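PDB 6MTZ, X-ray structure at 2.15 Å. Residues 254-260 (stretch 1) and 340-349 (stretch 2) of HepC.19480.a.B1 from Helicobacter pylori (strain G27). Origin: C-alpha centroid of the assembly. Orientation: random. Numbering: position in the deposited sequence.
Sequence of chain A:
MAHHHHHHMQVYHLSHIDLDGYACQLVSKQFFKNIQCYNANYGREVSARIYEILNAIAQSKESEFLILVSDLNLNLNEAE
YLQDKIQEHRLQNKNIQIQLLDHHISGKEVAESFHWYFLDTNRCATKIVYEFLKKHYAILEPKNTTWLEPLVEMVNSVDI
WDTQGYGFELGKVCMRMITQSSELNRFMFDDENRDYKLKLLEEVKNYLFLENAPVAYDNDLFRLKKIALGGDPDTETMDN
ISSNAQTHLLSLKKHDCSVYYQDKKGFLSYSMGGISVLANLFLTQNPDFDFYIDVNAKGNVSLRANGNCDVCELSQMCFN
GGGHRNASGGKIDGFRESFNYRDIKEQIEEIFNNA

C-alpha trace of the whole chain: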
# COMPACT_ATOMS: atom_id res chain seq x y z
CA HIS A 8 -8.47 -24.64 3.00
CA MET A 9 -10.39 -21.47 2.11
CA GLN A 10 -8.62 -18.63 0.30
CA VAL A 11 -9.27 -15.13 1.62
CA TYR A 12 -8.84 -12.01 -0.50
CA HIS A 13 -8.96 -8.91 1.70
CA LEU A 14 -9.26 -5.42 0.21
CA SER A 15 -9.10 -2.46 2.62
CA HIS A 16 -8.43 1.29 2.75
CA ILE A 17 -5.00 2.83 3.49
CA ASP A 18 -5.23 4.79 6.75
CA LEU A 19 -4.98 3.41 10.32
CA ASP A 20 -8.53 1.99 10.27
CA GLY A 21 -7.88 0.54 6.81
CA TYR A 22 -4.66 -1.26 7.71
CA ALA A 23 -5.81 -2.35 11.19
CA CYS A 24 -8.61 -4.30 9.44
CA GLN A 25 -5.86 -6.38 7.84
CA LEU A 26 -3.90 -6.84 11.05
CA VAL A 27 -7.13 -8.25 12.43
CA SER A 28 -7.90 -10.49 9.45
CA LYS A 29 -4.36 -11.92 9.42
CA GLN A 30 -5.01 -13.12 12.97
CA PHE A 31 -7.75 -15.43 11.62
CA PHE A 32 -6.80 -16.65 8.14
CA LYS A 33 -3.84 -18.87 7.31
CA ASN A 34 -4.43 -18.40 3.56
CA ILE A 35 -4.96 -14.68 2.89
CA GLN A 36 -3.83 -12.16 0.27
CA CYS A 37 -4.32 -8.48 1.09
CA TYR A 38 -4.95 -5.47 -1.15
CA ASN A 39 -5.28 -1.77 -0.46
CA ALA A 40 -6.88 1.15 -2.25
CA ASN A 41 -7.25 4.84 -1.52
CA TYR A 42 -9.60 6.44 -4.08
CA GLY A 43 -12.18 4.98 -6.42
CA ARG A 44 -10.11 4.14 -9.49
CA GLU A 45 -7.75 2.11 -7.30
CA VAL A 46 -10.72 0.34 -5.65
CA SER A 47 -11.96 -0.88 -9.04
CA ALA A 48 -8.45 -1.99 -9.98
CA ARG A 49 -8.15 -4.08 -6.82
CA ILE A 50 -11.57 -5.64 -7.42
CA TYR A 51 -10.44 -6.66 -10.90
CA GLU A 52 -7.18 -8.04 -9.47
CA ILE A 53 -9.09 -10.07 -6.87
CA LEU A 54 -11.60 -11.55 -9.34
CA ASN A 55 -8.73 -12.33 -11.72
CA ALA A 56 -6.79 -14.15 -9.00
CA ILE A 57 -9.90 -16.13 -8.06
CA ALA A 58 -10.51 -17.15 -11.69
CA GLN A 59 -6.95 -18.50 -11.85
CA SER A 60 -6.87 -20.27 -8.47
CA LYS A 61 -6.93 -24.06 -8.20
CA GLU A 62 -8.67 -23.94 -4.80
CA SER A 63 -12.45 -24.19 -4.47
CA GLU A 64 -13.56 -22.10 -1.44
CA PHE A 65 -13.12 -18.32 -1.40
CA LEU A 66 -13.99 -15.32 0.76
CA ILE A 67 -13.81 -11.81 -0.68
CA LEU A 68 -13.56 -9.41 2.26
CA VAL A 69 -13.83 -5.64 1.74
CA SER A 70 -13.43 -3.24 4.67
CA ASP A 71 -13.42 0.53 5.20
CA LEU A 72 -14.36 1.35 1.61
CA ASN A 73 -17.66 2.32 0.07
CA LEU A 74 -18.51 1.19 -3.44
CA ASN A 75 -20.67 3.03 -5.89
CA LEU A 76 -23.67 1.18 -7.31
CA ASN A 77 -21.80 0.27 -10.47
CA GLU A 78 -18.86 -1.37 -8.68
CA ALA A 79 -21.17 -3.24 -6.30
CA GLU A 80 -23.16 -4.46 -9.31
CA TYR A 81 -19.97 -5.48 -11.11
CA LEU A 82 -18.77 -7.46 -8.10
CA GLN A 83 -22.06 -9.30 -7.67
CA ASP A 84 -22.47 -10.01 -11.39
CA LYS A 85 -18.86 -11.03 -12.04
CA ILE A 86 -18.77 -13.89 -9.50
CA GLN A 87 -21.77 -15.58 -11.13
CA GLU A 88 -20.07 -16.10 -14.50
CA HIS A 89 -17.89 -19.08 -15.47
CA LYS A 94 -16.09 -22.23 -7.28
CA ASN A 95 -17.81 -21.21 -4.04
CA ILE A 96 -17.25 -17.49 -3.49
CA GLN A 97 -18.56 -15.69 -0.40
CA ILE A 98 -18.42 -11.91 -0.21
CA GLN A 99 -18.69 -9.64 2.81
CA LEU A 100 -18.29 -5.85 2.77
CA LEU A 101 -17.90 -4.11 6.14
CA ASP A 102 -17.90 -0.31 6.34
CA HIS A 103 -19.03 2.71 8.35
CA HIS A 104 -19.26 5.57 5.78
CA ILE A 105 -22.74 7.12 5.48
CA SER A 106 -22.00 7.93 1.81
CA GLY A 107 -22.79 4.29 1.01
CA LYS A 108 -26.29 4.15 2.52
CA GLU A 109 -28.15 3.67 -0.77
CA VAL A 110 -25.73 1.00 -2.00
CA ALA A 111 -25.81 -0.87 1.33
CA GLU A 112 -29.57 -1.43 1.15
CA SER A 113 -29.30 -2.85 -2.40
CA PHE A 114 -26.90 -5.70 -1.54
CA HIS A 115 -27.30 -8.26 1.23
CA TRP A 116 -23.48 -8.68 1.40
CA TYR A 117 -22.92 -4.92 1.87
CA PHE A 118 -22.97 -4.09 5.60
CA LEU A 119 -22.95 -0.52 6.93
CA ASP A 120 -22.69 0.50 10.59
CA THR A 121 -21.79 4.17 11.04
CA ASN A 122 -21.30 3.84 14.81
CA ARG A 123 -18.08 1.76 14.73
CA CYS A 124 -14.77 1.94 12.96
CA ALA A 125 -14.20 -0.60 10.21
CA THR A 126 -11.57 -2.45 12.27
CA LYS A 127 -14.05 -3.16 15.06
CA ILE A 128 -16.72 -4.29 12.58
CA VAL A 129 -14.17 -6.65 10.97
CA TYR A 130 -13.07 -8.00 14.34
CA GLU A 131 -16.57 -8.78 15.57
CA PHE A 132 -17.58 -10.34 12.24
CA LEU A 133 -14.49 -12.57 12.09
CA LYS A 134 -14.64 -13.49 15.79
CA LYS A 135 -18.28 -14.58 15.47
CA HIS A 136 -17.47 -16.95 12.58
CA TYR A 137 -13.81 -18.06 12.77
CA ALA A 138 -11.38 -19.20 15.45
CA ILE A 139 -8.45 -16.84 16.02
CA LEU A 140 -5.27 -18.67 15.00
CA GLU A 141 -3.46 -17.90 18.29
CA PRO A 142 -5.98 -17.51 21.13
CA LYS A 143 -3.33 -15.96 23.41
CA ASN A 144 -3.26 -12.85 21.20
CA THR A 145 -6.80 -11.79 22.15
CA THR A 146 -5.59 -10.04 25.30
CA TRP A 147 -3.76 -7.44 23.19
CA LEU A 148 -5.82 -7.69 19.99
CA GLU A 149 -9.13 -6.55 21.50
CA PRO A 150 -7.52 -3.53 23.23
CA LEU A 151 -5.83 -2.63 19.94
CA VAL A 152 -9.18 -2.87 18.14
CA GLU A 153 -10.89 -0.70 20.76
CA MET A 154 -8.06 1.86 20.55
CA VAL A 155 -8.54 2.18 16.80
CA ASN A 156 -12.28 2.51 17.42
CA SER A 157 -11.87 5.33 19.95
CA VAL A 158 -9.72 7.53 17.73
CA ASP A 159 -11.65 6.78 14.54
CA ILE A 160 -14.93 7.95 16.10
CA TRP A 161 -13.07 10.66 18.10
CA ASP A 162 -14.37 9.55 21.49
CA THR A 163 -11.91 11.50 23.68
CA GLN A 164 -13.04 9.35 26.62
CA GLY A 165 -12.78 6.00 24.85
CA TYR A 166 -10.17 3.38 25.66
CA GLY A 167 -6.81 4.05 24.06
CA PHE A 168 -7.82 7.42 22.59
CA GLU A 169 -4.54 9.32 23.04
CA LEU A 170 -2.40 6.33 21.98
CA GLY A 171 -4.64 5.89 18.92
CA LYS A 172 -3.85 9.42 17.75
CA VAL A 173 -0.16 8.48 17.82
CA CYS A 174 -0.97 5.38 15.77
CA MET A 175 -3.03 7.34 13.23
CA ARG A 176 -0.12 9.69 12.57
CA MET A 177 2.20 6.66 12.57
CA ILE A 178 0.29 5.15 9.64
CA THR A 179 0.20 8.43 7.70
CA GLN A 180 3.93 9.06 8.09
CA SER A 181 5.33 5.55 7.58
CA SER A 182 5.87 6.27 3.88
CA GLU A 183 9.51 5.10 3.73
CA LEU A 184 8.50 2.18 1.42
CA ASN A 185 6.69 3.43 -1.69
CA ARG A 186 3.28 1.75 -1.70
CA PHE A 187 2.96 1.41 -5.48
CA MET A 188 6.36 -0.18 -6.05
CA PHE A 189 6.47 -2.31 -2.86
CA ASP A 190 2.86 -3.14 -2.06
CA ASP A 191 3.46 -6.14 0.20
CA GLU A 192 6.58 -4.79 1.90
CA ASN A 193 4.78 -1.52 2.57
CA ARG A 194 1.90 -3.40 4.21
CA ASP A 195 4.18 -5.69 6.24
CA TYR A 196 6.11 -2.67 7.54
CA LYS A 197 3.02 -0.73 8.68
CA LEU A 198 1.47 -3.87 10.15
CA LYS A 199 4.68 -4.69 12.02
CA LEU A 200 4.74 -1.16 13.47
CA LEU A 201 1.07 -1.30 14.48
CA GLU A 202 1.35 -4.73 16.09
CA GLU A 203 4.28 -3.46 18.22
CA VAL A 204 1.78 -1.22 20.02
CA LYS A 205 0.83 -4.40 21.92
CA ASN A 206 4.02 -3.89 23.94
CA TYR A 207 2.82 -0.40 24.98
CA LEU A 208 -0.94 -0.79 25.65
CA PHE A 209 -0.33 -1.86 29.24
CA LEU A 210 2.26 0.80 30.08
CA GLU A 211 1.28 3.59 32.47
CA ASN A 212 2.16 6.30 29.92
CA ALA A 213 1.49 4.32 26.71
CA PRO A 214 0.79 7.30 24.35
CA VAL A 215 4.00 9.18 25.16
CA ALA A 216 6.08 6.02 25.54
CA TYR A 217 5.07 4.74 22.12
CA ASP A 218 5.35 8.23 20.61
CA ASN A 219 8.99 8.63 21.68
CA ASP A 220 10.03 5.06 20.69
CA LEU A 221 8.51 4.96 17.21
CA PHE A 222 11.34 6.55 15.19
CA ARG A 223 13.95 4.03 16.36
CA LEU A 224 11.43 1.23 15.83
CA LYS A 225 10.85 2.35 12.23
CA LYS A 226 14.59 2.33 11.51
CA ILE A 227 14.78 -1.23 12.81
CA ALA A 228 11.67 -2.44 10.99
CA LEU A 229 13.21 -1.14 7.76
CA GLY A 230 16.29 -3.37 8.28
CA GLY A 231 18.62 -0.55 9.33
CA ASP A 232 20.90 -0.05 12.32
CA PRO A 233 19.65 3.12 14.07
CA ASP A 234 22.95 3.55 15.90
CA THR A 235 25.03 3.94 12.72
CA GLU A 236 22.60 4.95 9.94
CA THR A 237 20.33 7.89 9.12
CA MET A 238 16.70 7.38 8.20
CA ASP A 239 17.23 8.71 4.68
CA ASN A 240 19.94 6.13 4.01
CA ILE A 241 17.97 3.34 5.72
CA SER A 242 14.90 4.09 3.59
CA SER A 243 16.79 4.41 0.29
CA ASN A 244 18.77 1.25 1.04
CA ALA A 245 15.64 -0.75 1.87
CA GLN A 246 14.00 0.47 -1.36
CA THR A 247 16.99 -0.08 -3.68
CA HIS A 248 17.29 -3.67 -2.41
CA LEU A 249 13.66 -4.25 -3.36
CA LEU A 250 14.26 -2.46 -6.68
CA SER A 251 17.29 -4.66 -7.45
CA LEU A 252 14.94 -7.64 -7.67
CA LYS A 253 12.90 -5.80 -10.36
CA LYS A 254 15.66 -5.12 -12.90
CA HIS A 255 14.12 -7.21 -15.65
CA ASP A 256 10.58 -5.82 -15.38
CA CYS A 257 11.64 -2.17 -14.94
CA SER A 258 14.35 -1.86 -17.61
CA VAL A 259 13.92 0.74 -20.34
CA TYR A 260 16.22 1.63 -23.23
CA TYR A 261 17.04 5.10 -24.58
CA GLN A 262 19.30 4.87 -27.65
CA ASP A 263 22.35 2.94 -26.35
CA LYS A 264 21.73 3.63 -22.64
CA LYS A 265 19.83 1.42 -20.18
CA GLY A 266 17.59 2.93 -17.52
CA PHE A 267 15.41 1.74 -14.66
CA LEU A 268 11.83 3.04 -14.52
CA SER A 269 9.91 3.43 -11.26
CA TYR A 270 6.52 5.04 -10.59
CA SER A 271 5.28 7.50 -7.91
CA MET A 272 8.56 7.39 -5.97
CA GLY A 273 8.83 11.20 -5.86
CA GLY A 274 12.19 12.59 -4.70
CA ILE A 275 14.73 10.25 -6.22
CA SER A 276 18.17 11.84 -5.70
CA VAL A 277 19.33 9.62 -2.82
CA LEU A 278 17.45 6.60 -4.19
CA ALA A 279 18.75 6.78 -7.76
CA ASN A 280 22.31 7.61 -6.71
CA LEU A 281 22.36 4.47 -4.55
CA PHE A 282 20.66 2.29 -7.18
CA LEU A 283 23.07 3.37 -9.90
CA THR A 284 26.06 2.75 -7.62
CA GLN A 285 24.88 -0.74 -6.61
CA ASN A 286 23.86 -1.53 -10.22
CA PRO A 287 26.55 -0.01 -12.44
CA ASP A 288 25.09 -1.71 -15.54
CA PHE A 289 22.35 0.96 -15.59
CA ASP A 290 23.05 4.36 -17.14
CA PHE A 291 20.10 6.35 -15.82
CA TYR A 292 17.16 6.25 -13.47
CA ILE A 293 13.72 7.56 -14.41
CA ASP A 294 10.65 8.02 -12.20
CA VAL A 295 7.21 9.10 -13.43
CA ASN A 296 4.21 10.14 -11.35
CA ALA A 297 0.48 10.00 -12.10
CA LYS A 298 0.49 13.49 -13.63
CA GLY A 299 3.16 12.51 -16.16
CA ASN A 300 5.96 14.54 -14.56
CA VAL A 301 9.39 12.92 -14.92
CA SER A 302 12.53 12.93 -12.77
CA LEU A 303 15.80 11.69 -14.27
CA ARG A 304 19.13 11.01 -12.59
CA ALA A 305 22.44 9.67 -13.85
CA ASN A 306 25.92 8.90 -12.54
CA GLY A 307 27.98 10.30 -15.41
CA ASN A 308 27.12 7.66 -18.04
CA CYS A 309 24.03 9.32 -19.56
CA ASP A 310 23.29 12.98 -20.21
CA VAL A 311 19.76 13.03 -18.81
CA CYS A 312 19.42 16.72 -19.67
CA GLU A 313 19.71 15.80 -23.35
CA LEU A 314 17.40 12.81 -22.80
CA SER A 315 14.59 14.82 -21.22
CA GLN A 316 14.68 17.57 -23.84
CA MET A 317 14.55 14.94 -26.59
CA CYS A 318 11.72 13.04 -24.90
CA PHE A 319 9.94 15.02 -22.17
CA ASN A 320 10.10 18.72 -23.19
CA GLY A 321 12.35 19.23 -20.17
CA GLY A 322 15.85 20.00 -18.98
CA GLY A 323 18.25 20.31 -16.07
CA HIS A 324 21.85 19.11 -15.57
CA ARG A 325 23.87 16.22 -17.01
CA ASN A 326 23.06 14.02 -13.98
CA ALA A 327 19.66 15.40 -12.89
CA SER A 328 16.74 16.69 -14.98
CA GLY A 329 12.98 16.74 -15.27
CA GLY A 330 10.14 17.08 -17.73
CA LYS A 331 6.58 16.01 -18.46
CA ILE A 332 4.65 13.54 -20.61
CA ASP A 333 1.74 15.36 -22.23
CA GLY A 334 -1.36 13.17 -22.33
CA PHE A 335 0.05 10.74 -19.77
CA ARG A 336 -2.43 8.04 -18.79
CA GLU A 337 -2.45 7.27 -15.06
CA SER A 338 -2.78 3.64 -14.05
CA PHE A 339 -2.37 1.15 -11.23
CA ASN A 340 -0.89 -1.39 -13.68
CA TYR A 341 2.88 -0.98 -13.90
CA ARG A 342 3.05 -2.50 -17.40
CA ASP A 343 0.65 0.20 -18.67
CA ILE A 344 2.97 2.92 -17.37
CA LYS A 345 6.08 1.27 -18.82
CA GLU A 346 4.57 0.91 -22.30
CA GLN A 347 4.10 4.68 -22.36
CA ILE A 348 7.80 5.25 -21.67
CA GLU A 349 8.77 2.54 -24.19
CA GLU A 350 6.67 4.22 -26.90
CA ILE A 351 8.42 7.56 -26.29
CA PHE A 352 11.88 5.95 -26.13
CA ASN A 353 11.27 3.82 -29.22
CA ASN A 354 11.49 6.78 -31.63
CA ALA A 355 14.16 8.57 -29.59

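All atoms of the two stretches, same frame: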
# COMPACT_ATOMS: atom_id res chain seq x y z
N LYS A 254 14.89 -5.67 -11.79
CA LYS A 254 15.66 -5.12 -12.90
C LYS A 254 15.09 -5.53 -14.25
O LYS A 254 15.08 -4.74 -15.20
CB LYS A 254 17.13 -5.55 -12.80
CG LYS A 254 17.88 -4.91 -11.64
CD LYS A 254 19.38 -5.14 -11.71
CE LYS A 254 19.77 -6.56 -11.34
NZ LYS A 254 21.25 -6.70 -11.26
N HIS A 255 14.57 -6.75 -14.34
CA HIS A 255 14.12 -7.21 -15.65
C HIS A 255 12.78 -6.59 -16.02
O HIS A 255 12.59 -6.18 -17.17
CB HIS A 255 14.12 -8.74 -15.69
CG HIS A 255 15.49 -9.35 -15.59
ND1 HIS A 255 15.72 -10.63 -15.15
CD2 HIS A 255 16.71 -8.83 -15.89
CE1 HIS A 255 17.02 -10.89 -15.18
NE2 HIS A 255 17.64 -9.81 -15.62
N ASP A 256 11.86 -6.43 -15.06
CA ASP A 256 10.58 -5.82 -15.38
C ASP A 256 10.68 -4.31 -15.58
O ASP A 256 9.88 -3.73 -16.33
CB ASP A 256 9.54 -6.11 -14.29
CG ASP A 256 9.22 -7.60 -14.17
OD1 ASP A 256 9.33 -8.33 -15.17
OD2 ASP A 256 8.86 -8.05 -13.06
N CYS A 257 11.64 -3.63 -14.95
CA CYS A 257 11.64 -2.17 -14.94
C CYS A 257 12.68 -1.56 -15.87
O CYS A 257 12.91 -0.34 -15.80
CB CYS A 257 11.83 -1.66 -13.51
SG CYS A 257 10.56 -2.27 -12.36
N SER A 258 13.29 -2.36 -16.74
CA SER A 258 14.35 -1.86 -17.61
C SER A 258 13.77 -1.16 -18.82
O SER A 258 12.83 -1.67 -19.45
CB SER A 258 15.26 -2.99 -18.06
OG SER A 258 16.21 -3.29 -17.07
N VAL A 259 14.32 -0.00 -19.16
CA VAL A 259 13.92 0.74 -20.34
C VAL A 259 15.19 1.17 -21.07
O VAL A 259 16.27 1.25 -20.47
CB VAL A 259 13.03 1.96 -19.99
CG1 VAL A 259 11.62 1.48 -19.66
CG2 VAL A 259 13.62 2.73 -18.80
N TYR A 260 15.05 1.44 -22.36
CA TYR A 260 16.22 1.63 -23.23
C TYR A 260 16.06 2.90 -24.05
O TYR A 260 15.14 3.01 -24.86
CB TYR A 260 16.43 0.41 -24.13
CG TYR A 260 16.58 -0.85 -23.30
CD1 TYR A 260 15.47 -1.58 -22.89
CD2 TYR A 260 17.84 -1.28 -22.88
CE1 TYR A 260 15.60 -2.72 -22.11
CE2 TYR A 260 17.98 -2.42 -22.09
CZ TYR A 260 16.85 -3.14 -21.72
OH TYR A 260 16.98 -4.27 -20.95
N ASN A 340 -1.55 -0.25 -13.05
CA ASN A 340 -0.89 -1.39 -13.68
C ASN A 340 0.48 -0.92 -14.16
O ASN A 340 0.57 -0.08 -15.06
CB ASN A 340 -1.74 -1.89 -14.85
CG ASN A 340 -1.32 -3.26 -15.32
OD1 ASN A 340 -0.26 -3.43 -15.92
ND2 ASN A 340 -2.15 -4.25 -15.04
N TYR A 341 1.54 -1.47 -13.57
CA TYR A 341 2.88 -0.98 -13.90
C TYR A 341 3.21 -1.18 -15.38
O TYR A 341 3.89 -0.34 -15.99
CB TYR A 341 3.94 -1.65 -13.02
CG TYR A 341 5.35 -1.26 -13.45
CD1 TYR A 341 5.91 -0.06 -13.02
CD2 TYR A 341 6.10 -2.08 -14.29
CE1 TYR A 341 7.18 0.33 -13.42
CE2 TYR A 341 7.39 -1.70 -14.70
CZ TYR A 341 7.92 -0.50 -14.25
OH TYR A 341 9.18 -0.10 -14.64
N ARG A 342 2.75 -2.28 -15.98
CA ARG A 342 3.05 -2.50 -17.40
C ARG A 342 2.47 -1.38 -18.27
O ARG A 342 3.11 -0.93 -19.23
CB ARG A 342 2.53 -3.87 -17.85
N ASP A 343 1.26 -0.90 -17.93
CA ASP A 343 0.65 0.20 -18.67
C ASP A 343 1.52 1.45 -18.64
O ASP A 343 1.65 2.15 -19.65
CB ASP A 343 -0.72 0.52 -18.09
CG ASP A 343 -1.76 -0.52 -18.43
OD1 ASP A 343 -1.55 -1.29 -19.39
OD2 ASP A 343 -2.80 -0.55 -17.74
N ILE A 344 2.11 1.74 -17.49
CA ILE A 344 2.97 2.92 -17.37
C ILE A 344 4.23 2.73 -18.19
O ILE A 344 4.67 3.64 -18.92
CB ILE A 344 3.26 3.18 -15.88
CG1 ILE A 344 2.02 3.80 -15.22
CG2 ILE A 344 4.47 4.09 -15.71
CD1 ILE A 344 1.57 3.13 -13.96
N LYS A 345 4.82 1.53 -18.13
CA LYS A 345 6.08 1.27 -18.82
C LYS A 345 5.92 1.37 -20.33
O LYS A 345 6.78 1.93 -21.01
CB LYS A 345 6.59 -0.11 -18.43
CG LYS A 345 7.94 -0.46 -19.01
CD LYS A 345 8.26 -1.92 -18.75
CE LYS A 345 9.64 -2.29 -19.25
NZ LYS A 345 9.94 -3.73 -19.05
N GLU A 346 4.82 0.82 -20.86
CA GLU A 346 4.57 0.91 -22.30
C GLU A 346 4.59 2.35 -22.78
O GLU A 346 5.05 2.63 -23.89
CB GLU A 346 3.22 0.25 -22.63
CG GLU A 346 3.16 -1.25 -22.39
CD GLU A 346 1.79 -1.84 -22.70
OE1 GLU A 346 0.97 -1.13 -23.33
OE2 GLU A 346 1.53 -3.01 -22.33
N GLN A 347 4.10 3.28 -21.96
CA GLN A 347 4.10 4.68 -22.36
C GLN A 347 5.52 5.24 -22.48
O GLN A 347 5.83 5.96 -23.44
CB GLN A 347 3.25 5.50 -21.39
CG GLN A 347 1.78 5.23 -21.58
CD GLN A 347 0.91 5.89 -20.53
OE1 GLN A 347 0.44 7.02 -20.72
NE2 GLN A 347 0.68 5.20 -19.42
N ILE A 348 6.40 4.88 -21.55
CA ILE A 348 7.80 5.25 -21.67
C ILE A 348 8.43 4.59 -22.90
O ILE A 348 9.09 5.24 -23.72
CB ILE A 348 8.56 4.89 -20.38
CG1 ILE A 348 7.91 5.58 -19.18
CG2 ILE A 348 10.02 5.23 -20.51
CD1 ILE A 348 7.68 7.03 -19.38
N GLU A 349 8.22 3.27 -23.05
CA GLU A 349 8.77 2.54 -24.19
C GLU A 349 8.38 3.21 -25.51
O GLU A 349 9.23 3.39 -26.40
CB GLU A 349 8.29 1.09 -24.17
CG GLU A 349 8.71 0.36 -22.88
CD GLU A 349 8.36 -1.13 -22.86
OE1 GLU A 349 7.23 -1.51 -23.25
OE2 GLU A 349 9.22 -1.92 -22.43
O HOH W 1 12.27 -4.37 -19.21

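Stretch 1 runs from a turn into a strand, 258-260, that lies beside the helix 341-349. Strand and helix point nearly the same way, 16° apart, and their axes approach to 9.1 Å. Lys254 does not touch the helix; its O accepts a 2.6 Å hydrogen bond from Ser258 OG, which ties the turn together. The CA-to-CB bond of His255 points away from the helix, but its backbone serves the contact. A water donates to His255 O (2.7 Å) and to Ser258 O (2.8 Å) and accepts from Lys345 NZ (2.4 Å). Asp256 contributes its carbonyl. Lys345 is fully extended, with all four chi angles t, and its NZ donates to Asp256 O at 2.7 Å. This is the one direct hydrogen bond between the stretches. The same carbonyl sits at the edge of the Tyr341 ring. Cys257 packs against the Tyr341 ring, its SG 4.4 Å from the ring centroid in an oblique sulfur-aromatic contact. Cys257 CB is 3.3 Å from Tyr341 OH. The CA-to-CB bond of Ser258 points away, while Ser258 O lies 3.3 Å from Lys345 CE. Val259 points toward the helix. Val259 CG1 meets Ile348 CG2 and Lys345 CG, each at 4.2 Å, so the apolar part of the lysine chain adds to the packing. Tyr260 makes no contact.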